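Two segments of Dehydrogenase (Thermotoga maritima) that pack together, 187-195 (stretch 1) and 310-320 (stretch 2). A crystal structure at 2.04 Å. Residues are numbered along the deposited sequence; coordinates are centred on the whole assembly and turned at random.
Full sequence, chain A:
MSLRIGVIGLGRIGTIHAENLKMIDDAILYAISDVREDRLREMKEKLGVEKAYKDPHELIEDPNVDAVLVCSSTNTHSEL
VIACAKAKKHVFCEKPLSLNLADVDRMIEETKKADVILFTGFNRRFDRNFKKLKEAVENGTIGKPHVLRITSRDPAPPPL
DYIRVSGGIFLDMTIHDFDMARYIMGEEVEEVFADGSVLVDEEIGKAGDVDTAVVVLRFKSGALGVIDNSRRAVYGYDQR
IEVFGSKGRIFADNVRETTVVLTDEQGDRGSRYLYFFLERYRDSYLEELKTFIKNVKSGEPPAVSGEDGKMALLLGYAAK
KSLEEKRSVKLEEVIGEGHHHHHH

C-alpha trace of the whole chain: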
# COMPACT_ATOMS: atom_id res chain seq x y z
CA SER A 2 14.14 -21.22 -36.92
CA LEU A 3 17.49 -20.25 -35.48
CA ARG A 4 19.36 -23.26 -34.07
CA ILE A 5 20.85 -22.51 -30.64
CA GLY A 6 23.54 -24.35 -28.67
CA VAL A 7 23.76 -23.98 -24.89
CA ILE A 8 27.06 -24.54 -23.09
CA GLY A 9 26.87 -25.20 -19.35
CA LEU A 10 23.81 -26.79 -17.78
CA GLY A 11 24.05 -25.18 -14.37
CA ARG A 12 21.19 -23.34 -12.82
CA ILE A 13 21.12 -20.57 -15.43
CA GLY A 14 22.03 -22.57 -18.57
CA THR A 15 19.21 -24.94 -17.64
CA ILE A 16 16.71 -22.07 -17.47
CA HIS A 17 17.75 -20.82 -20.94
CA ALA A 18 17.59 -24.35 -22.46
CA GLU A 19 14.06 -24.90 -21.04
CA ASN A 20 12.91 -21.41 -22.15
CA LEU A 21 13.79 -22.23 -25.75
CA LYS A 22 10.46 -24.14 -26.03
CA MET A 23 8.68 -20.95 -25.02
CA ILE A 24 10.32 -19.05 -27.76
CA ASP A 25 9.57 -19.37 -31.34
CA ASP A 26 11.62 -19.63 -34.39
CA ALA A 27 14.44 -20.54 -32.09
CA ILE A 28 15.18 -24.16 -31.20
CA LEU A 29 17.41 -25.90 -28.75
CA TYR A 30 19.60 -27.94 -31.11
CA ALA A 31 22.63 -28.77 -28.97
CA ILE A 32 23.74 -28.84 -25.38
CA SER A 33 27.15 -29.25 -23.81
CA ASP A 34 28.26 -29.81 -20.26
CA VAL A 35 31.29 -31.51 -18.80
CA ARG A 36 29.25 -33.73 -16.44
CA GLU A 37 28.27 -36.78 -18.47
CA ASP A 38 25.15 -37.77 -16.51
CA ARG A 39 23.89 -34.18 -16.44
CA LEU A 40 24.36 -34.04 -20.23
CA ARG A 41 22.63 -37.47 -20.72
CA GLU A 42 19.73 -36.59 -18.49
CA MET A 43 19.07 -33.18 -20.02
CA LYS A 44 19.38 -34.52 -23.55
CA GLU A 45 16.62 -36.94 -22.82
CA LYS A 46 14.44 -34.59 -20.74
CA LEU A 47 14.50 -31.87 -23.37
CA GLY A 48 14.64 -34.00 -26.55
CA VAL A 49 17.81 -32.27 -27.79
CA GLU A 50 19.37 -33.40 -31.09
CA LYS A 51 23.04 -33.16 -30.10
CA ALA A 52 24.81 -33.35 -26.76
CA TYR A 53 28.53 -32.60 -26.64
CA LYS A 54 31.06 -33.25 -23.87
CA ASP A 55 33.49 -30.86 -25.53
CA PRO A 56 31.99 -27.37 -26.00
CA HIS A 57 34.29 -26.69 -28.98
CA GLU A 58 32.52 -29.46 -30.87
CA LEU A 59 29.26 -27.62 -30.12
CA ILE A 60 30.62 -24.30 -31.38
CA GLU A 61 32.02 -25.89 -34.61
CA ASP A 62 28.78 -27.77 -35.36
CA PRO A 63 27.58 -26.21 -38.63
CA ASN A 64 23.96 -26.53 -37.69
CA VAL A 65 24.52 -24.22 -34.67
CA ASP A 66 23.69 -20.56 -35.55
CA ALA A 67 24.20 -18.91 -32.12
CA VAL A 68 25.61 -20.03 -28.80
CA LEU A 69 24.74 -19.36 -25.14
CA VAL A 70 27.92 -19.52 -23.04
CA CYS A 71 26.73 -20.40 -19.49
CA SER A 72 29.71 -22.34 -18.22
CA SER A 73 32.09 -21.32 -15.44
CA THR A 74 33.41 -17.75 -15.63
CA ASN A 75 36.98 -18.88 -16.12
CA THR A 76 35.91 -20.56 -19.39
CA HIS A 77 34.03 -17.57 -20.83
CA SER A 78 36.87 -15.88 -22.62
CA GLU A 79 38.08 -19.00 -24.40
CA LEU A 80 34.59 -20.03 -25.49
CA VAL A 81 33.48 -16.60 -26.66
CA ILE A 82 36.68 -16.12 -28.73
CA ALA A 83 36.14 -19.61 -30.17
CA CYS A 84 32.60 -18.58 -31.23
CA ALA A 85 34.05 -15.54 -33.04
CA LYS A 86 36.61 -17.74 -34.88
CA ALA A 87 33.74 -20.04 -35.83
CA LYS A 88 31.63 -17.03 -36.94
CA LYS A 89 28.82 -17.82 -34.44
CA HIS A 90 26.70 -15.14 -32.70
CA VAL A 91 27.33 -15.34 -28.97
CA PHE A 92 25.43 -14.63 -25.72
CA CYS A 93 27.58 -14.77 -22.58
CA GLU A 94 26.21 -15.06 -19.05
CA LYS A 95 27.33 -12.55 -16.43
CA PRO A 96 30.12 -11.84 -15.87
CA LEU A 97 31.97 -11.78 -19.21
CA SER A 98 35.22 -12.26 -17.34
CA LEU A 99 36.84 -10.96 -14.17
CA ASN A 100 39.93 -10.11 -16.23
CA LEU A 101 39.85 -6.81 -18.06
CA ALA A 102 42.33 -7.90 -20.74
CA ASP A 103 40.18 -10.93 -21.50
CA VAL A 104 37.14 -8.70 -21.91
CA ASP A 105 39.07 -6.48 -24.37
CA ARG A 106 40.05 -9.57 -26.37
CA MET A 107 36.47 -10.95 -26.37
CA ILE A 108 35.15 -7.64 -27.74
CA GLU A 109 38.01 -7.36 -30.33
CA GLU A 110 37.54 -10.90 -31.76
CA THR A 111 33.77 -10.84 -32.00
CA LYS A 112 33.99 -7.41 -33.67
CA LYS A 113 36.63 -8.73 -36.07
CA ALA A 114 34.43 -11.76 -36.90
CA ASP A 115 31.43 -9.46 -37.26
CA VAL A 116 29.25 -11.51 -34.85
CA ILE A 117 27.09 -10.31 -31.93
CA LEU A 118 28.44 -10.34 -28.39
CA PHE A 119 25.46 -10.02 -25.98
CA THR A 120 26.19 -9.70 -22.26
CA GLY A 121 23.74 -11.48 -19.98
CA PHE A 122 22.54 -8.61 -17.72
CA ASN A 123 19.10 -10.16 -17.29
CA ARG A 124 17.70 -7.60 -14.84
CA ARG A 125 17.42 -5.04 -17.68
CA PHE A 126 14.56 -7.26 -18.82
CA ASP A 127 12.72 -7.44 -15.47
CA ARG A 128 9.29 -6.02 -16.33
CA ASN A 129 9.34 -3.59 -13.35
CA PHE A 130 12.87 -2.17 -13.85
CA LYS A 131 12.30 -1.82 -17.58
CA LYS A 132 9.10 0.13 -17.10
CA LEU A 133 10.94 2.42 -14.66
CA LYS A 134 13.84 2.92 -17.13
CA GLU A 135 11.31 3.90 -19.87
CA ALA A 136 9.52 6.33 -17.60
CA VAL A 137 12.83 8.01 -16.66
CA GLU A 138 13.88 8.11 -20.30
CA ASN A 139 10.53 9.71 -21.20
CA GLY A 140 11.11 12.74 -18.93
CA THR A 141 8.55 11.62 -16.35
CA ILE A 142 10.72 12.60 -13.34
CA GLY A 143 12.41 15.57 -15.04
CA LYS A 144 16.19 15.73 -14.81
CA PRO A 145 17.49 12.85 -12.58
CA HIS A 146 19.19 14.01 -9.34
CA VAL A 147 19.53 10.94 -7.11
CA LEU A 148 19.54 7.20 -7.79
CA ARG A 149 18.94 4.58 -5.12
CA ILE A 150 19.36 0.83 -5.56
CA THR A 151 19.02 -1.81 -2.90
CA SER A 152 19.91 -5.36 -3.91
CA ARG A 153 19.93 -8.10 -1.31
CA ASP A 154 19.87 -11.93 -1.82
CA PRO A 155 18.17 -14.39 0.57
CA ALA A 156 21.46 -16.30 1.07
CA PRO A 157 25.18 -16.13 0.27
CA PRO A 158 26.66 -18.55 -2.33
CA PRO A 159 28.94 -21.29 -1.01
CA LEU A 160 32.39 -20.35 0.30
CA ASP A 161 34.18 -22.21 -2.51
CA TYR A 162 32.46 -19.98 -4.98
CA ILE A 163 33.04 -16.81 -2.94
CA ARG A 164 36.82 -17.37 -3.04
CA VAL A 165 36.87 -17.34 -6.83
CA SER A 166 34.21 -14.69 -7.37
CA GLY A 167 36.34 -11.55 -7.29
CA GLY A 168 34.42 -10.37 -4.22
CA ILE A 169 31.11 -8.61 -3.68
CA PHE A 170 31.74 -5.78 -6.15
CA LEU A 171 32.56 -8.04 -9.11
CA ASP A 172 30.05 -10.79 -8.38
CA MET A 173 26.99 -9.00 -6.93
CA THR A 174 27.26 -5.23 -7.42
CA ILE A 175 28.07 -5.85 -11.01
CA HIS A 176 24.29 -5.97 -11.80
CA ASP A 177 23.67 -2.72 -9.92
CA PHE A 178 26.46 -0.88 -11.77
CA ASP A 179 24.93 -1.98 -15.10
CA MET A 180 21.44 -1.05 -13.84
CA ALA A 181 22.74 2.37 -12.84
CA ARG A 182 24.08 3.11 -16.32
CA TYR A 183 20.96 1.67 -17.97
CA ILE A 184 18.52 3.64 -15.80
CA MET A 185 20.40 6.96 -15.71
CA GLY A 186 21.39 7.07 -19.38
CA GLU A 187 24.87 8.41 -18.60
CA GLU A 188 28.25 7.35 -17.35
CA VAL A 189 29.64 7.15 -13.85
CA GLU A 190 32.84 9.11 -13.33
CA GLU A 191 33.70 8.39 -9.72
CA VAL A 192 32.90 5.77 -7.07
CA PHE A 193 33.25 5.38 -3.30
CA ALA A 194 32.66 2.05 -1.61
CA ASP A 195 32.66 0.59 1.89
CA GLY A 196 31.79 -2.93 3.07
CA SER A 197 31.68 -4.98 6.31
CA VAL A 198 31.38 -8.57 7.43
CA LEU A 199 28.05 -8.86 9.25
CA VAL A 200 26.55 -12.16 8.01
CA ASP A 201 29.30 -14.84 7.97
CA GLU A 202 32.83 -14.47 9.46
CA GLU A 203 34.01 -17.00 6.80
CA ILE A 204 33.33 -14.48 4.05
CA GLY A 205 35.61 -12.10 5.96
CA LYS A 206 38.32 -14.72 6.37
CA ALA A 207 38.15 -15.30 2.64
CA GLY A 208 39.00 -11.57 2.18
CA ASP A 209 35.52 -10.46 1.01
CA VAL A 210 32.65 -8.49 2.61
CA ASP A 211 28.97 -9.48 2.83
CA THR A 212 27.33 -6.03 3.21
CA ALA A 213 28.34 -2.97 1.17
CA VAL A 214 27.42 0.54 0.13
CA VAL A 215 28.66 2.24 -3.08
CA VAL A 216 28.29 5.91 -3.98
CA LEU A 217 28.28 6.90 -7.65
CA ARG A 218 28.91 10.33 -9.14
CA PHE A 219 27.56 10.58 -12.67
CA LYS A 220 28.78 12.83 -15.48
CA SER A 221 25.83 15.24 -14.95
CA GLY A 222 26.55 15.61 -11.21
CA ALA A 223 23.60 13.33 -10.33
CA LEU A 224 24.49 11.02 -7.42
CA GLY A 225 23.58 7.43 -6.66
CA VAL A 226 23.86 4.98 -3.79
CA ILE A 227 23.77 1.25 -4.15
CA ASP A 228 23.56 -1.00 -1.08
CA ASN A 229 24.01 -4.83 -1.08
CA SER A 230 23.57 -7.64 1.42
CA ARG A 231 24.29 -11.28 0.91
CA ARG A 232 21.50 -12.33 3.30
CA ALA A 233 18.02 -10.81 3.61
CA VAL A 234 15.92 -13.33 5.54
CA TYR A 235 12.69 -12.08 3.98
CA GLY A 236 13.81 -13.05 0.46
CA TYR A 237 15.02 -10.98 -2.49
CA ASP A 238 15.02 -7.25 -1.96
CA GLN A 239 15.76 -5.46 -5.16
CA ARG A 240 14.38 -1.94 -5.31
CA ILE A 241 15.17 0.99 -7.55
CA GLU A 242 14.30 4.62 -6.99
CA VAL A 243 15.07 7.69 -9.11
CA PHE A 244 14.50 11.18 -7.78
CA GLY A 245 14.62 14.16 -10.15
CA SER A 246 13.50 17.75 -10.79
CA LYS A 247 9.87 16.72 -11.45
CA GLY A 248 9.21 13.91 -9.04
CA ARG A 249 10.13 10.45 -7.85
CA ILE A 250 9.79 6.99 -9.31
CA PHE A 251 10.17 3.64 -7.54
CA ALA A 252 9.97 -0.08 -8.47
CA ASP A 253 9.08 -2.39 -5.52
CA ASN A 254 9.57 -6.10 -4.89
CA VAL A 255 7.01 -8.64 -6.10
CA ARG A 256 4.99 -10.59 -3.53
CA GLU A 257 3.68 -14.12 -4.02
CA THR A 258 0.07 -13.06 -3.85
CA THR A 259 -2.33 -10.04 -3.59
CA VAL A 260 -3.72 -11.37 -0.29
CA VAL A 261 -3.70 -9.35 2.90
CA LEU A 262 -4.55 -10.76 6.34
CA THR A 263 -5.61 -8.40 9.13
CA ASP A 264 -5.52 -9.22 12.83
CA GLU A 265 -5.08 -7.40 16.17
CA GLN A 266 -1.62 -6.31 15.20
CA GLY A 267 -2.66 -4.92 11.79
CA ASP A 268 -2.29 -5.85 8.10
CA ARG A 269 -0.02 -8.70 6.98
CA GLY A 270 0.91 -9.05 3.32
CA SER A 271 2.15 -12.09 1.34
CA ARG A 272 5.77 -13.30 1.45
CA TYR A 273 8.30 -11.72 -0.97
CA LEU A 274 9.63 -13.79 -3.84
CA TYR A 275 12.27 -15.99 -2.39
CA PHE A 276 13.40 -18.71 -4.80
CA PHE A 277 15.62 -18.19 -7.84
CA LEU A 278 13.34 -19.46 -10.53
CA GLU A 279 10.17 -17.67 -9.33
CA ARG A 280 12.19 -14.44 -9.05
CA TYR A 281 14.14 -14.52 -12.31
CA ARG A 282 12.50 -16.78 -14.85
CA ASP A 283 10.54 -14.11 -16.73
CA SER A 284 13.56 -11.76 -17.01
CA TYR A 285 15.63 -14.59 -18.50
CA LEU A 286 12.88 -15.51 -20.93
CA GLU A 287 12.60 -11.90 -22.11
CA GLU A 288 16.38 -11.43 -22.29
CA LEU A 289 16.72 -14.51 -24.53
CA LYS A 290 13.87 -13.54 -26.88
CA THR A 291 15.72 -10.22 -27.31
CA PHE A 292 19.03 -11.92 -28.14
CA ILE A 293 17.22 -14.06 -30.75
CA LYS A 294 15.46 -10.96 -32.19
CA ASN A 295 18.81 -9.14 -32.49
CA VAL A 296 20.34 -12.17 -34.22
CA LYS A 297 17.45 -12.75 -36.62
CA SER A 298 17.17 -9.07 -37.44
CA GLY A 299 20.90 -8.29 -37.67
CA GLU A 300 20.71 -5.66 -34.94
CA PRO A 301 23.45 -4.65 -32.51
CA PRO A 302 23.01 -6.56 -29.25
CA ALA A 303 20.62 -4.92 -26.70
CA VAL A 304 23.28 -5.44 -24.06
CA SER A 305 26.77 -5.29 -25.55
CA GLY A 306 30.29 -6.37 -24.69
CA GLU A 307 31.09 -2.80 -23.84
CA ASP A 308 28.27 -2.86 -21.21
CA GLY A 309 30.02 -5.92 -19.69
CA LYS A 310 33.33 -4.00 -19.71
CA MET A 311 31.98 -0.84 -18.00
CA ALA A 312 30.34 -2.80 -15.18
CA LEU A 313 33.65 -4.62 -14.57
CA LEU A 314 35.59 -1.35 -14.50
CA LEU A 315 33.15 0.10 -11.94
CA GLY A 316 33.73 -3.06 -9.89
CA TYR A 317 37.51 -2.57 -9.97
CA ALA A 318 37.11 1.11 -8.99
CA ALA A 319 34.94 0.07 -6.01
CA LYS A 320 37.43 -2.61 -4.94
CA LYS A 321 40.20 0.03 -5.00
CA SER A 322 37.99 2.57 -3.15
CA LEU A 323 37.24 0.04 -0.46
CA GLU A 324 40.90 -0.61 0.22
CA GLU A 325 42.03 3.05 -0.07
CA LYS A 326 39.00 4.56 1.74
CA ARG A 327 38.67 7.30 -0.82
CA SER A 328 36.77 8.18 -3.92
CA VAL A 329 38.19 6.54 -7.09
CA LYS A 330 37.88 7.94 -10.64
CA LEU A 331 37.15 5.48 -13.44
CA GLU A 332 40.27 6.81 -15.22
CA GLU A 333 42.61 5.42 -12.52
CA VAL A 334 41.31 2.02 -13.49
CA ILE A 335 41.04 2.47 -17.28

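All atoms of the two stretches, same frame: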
# COMPACT_ATOMS: atom_id res chain seq x y z
N GLU A 187 23.57 7.73 -18.53
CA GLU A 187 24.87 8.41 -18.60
C GLU A 187 25.89 7.64 -17.81
O GLU A 187 25.55 6.69 -17.08
CB GLU A 187 24.80 9.84 -18.04
CG GLU A 187 24.24 9.88 -16.64
CD GLU A 187 24.38 11.25 -15.97
OE1 GLU A 187 25.43 11.91 -16.15
OE2 GLU A 187 23.45 11.62 -15.22
N GLU A 188 27.14 8.05 -17.96
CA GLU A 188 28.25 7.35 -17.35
C GLU A 188 28.52 7.80 -15.94
O GLU A 188 28.28 8.97 -15.58
CB GLU A 188 29.53 7.49 -18.20
CG GLU A 188 29.37 6.91 -19.63
CD GLU A 188 29.17 5.39 -19.65
OE1 GLU A 188 29.50 4.70 -18.66
OE2 GLU A 188 28.69 4.87 -20.67
N VAL A 189 29.04 6.86 -15.15
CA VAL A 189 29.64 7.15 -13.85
C VAL A 189 31.10 7.61 -13.98
O VAL A 189 31.90 7.03 -14.72
CB VAL A 189 29.65 5.91 -12.98
CG1 VAL A 189 30.26 6.20 -11.59
CG2 VAL A 189 28.26 5.36 -12.88
N GLU A 190 31.49 8.61 -13.22
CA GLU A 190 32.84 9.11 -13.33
C GLU A 190 33.68 8.77 -12.13
O GLU A 190 34.89 8.63 -12.24
CB GLU A 190 32.80 10.62 -13.48
CG GLU A 190 31.68 11.05 -14.40
CD GLU A 190 32.15 11.46 -15.78
OE1 GLU A 190 32.46 10.58 -16.62
OE2 GLU A 190 32.20 12.68 -16.00
N GLU A 191 33.02 8.61 -10.98
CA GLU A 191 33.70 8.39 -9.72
C GLU A 191 32.88 7.49 -8.77
O GLU A 191 31.65 7.54 -8.76
CB GLU A 191 33.91 9.76 -9.08
CG GLU A 191 34.92 9.85 -8.01
CD GLU A 191 35.44 11.28 -7.88
OE1 GLU A 191 36.58 11.45 -7.40
OE2 GLU A 191 34.71 12.22 -8.29
N VAL A 192 33.56 6.70 -7.95
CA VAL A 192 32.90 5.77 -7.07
C VAL A 192 33.55 5.80 -5.68
O VAL A 192 34.77 5.95 -5.56
CB VAL A 192 33.02 4.36 -7.67
CG1 VAL A 192 32.70 3.31 -6.69
CG2 VAL A 192 32.15 4.21 -8.92
N PHE A 193 32.74 5.65 -4.64
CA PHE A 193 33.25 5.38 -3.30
C PHE A 193 32.54 4.17 -2.72
O PHE A 193 31.31 4.08 -2.81
CB PHE A 193 32.99 6.55 -2.36
CG PHE A 193 33.30 6.23 -0.92
CD1 PHE A 193 34.57 6.36 -0.45
CD2 PHE A 193 32.31 5.73 -0.08
CE1 PHE A 193 34.88 6.05 0.83
CE2 PHE A 193 32.60 5.41 1.24
CZ PHE A 193 33.90 5.55 1.70
N ALA A 194 33.27 3.26 -2.10
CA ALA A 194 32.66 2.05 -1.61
C ALA A 194 33.12 1.75 -0.21
O ALA A 194 34.28 2.00 0.13
CB ALA A 194 32.99 0.85 -2.57
N ASP A 195 32.22 1.22 0.64
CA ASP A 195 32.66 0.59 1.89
C ASP A 195 31.92 -0.74 2.05
O ASP A 195 30.92 -0.98 1.38
CB ASP A 195 32.48 1.51 3.11
CG ASP A 195 33.43 1.14 4.28
OD1 ASP A 195 34.08 0.04 4.30
OD2 ASP A 195 33.47 1.91 5.24
N LYS A 310 32.07 -4.65 -20.11
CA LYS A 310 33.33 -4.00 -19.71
C LYS A 310 33.15 -2.86 -18.67
O LYS A 310 33.90 -2.77 -17.68
CB LYS A 310 34.03 -3.44 -20.96
CG LYS A 310 35.43 -2.92 -20.67
CD LYS A 310 36.13 -2.55 -21.98
CE LYS A 310 37.42 -1.77 -21.74
NZ LYS A 310 37.91 -1.26 -23.08
N MET A 311 32.19 -1.98 -18.91
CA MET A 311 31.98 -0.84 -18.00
C MET A 311 31.60 -1.29 -16.58
O MET A 311 32.09 -0.77 -15.57
CB MET A 311 30.92 0.09 -18.55
CG MET A 311 31.30 0.77 -19.90
SD MET A 311 32.81 1.83 -19.75
CE MET A 311 32.61 2.50 -18.04
N ALA A 312 30.72 -2.27 -16.50
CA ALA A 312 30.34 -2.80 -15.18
C ALA A 312 31.56 -3.38 -14.45
O ALA A 312 31.69 -3.22 -13.25
CB ALA A 312 29.29 -3.87 -15.34
N LEU A 313 32.42 -4.07 -15.17
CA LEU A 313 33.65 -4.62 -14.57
C LEU A 313 34.58 -3.51 -14.10
O LEU A 313 35.15 -3.60 -13.03
CB LEU A 313 34.41 -5.52 -15.56
CG LEU A 313 35.74 -6.11 -15.06
CD1 LEU A 313 35.54 -6.96 -13.81
CD2 LEU A 313 36.43 -6.99 -16.18
N LEU A 314 34.74 -2.47 -14.90
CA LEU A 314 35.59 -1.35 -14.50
C LEU A 314 35.05 -0.68 -13.24
O LEU A 314 35.81 -0.34 -12.35
CB LEU A 314 35.74 -0.33 -15.63
CG LEU A 314 36.67 -0.76 -16.80
CD1 LEU A 314 36.40 0.06 -18.04
CD2 LEU A 314 38.14 -0.58 -16.41
N LEU A 315 33.73 -0.52 -13.14
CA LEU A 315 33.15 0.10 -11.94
C LEU A 315 33.43 -0.80 -10.73
O LEU A 315 33.68 -0.32 -9.63
CB LEU A 315 31.66 0.33 -12.15
CG LEU A 315 31.40 1.52 -13.09
CD1 LEU A 315 29.96 1.51 -13.66
CD2 LEU A 315 31.66 2.81 -12.29
N GLY A 316 33.39 -2.12 -10.95
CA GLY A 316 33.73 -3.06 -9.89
C GLY A 316 35.18 -2.89 -9.41
O GLY A 316 35.45 -2.90 -8.22
N TYR A 317 36.13 -2.78 -10.34
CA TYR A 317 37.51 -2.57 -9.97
C TYR A 317 37.72 -1.24 -9.25
O TYR A 317 38.51 -1.19 -8.27
CB TYR A 317 38.41 -2.73 -11.20
CG TYR A 317 38.75 -4.20 -11.40
CD1 TYR A 317 39.34 -4.93 -10.37
CD2 TYR A 317 38.43 -4.87 -12.55
CE1 TYR A 317 39.63 -6.29 -10.51
CE2 TYR A 317 38.73 -6.21 -12.72
CZ TYR A 317 39.32 -6.92 -11.70
OH TYR A 317 39.62 -8.28 -11.84
N ALA A 318 37.05 -0.19 -9.70
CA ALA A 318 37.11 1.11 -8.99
C ALA A 318 36.59 1.01 -7.56
O ALA A 318 37.19 1.57 -6.63
CB ALA A 318 36.31 2.21 -9.77
N ALA A 319 35.47 0.32 -7.36
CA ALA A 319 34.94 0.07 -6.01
C ALA A 319 35.88 -0.77 -5.14
O ALA A 319 36.01 -0.49 -3.93
CB ALA A 319 33.52 -0.60 -6.06
N LYS A 320 36.51 -1.79 -5.72
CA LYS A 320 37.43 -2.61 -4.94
C LYS A 320 38.60 -1.75 -4.48
O LYS A 320 39.00 -1.81 -3.31
CB LYS A 320 37.99 -3.80 -5.74
CG LYS A 320 37.06 -4.97 -5.90
CD LYS A 320 37.68 -6.04 -6.86
CE LYS A 320 38.71 -6.87 -6.09
NZ LYS A 320 38.71 -8.32 -6.51

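Residues 189-195 form a β-strand that lies across the helix of residues 310-320, the two axes approaching to 7.5 Å with an angle of 52° between their N-to-C directions. No hydrogen bond links the two segments. The contact is made by van der Waals packing, almost all of it apolar, and buries 312 Å² summed over both sides. The helix satisfies its own backbone through regular i to i+4 hydrogen bonds, such as Leu-315 N to Met-311 O at 2.9 Å and Ala-319 N to Leu-315 O at 3.0 Å. It meets the strand chiefly through its side chains.

Glu-187 precedes the strand and lies out of reach of the helix. Contact begins at Glu-188, whose CA-to-CB bond points sideways; with chi1 and chi2 both in m, the side chain bends so that its end comes nearer the helix. Its OE1 lies 3.9 Å from CE of Met-311. This is a contact between a carboxylate oxygen and a methyl group, and both carboxylate oxygens find their hydrogen bonds elsewhere in the structure. The backbones are still well separated here, with 9.0 Å between the CA atoms of Glu-188 and Met-311, and the long side chains span the gap.

At Val-189 the strand turns its first buried side chain toward the helix. The t rotamer places CG1 3.7 Å from CD2 of Leu-315. Glu-190 and Glu-191 follow, both pointing away and making no contact. Two successive outward residues break simple alternation, and the backbone of Glu-190 shows why: its phi/psi of -109/-27 departs from the extended values of its neighbours, so that the next inward side chain is that of Val-192, three positions after Val-189 rather than two.

Val-192 has the largest covered area in the contact, 61 Å², and touches three helix residues. Its CG2 lies 3.7 Å from CD2 of Leu-315, the same methyl that meets Val-189. The CA-to-CB bond of Leu-315 points sideways relative to the strand, but its m,t conformation brings the end of the side chain nearer, where CD2 meets both valines. The other methyl of Val-192, CG1, rests 4.0 Å from both CA and CB of Ala-319, while CB of Val-192 stands at a looser 4.5 Å from CB of Ala-318. The valine thus spans one turn of the helix, from Leu-315 to Ala-319.

From here the strand alternates regularly. Phe-193 points away, and Ala-194 points toward the helix. The CB atoms of Ala-194 and Ala-319 are 3.8 Å apart, and CB of Ala-194 is closer still, 3.6 Å, to the carbonyl O of Ala-319, so the helix backbone itself enters the contact. With a methyl group on each side, the chains come close: the CA atoms of Ala-194 and Ala-319 are separated by 5.3 Å. Asp-195 again points away and leaves the helix untouched. Along the strand, long side chains bridging a wide gap give way to small ones at close range.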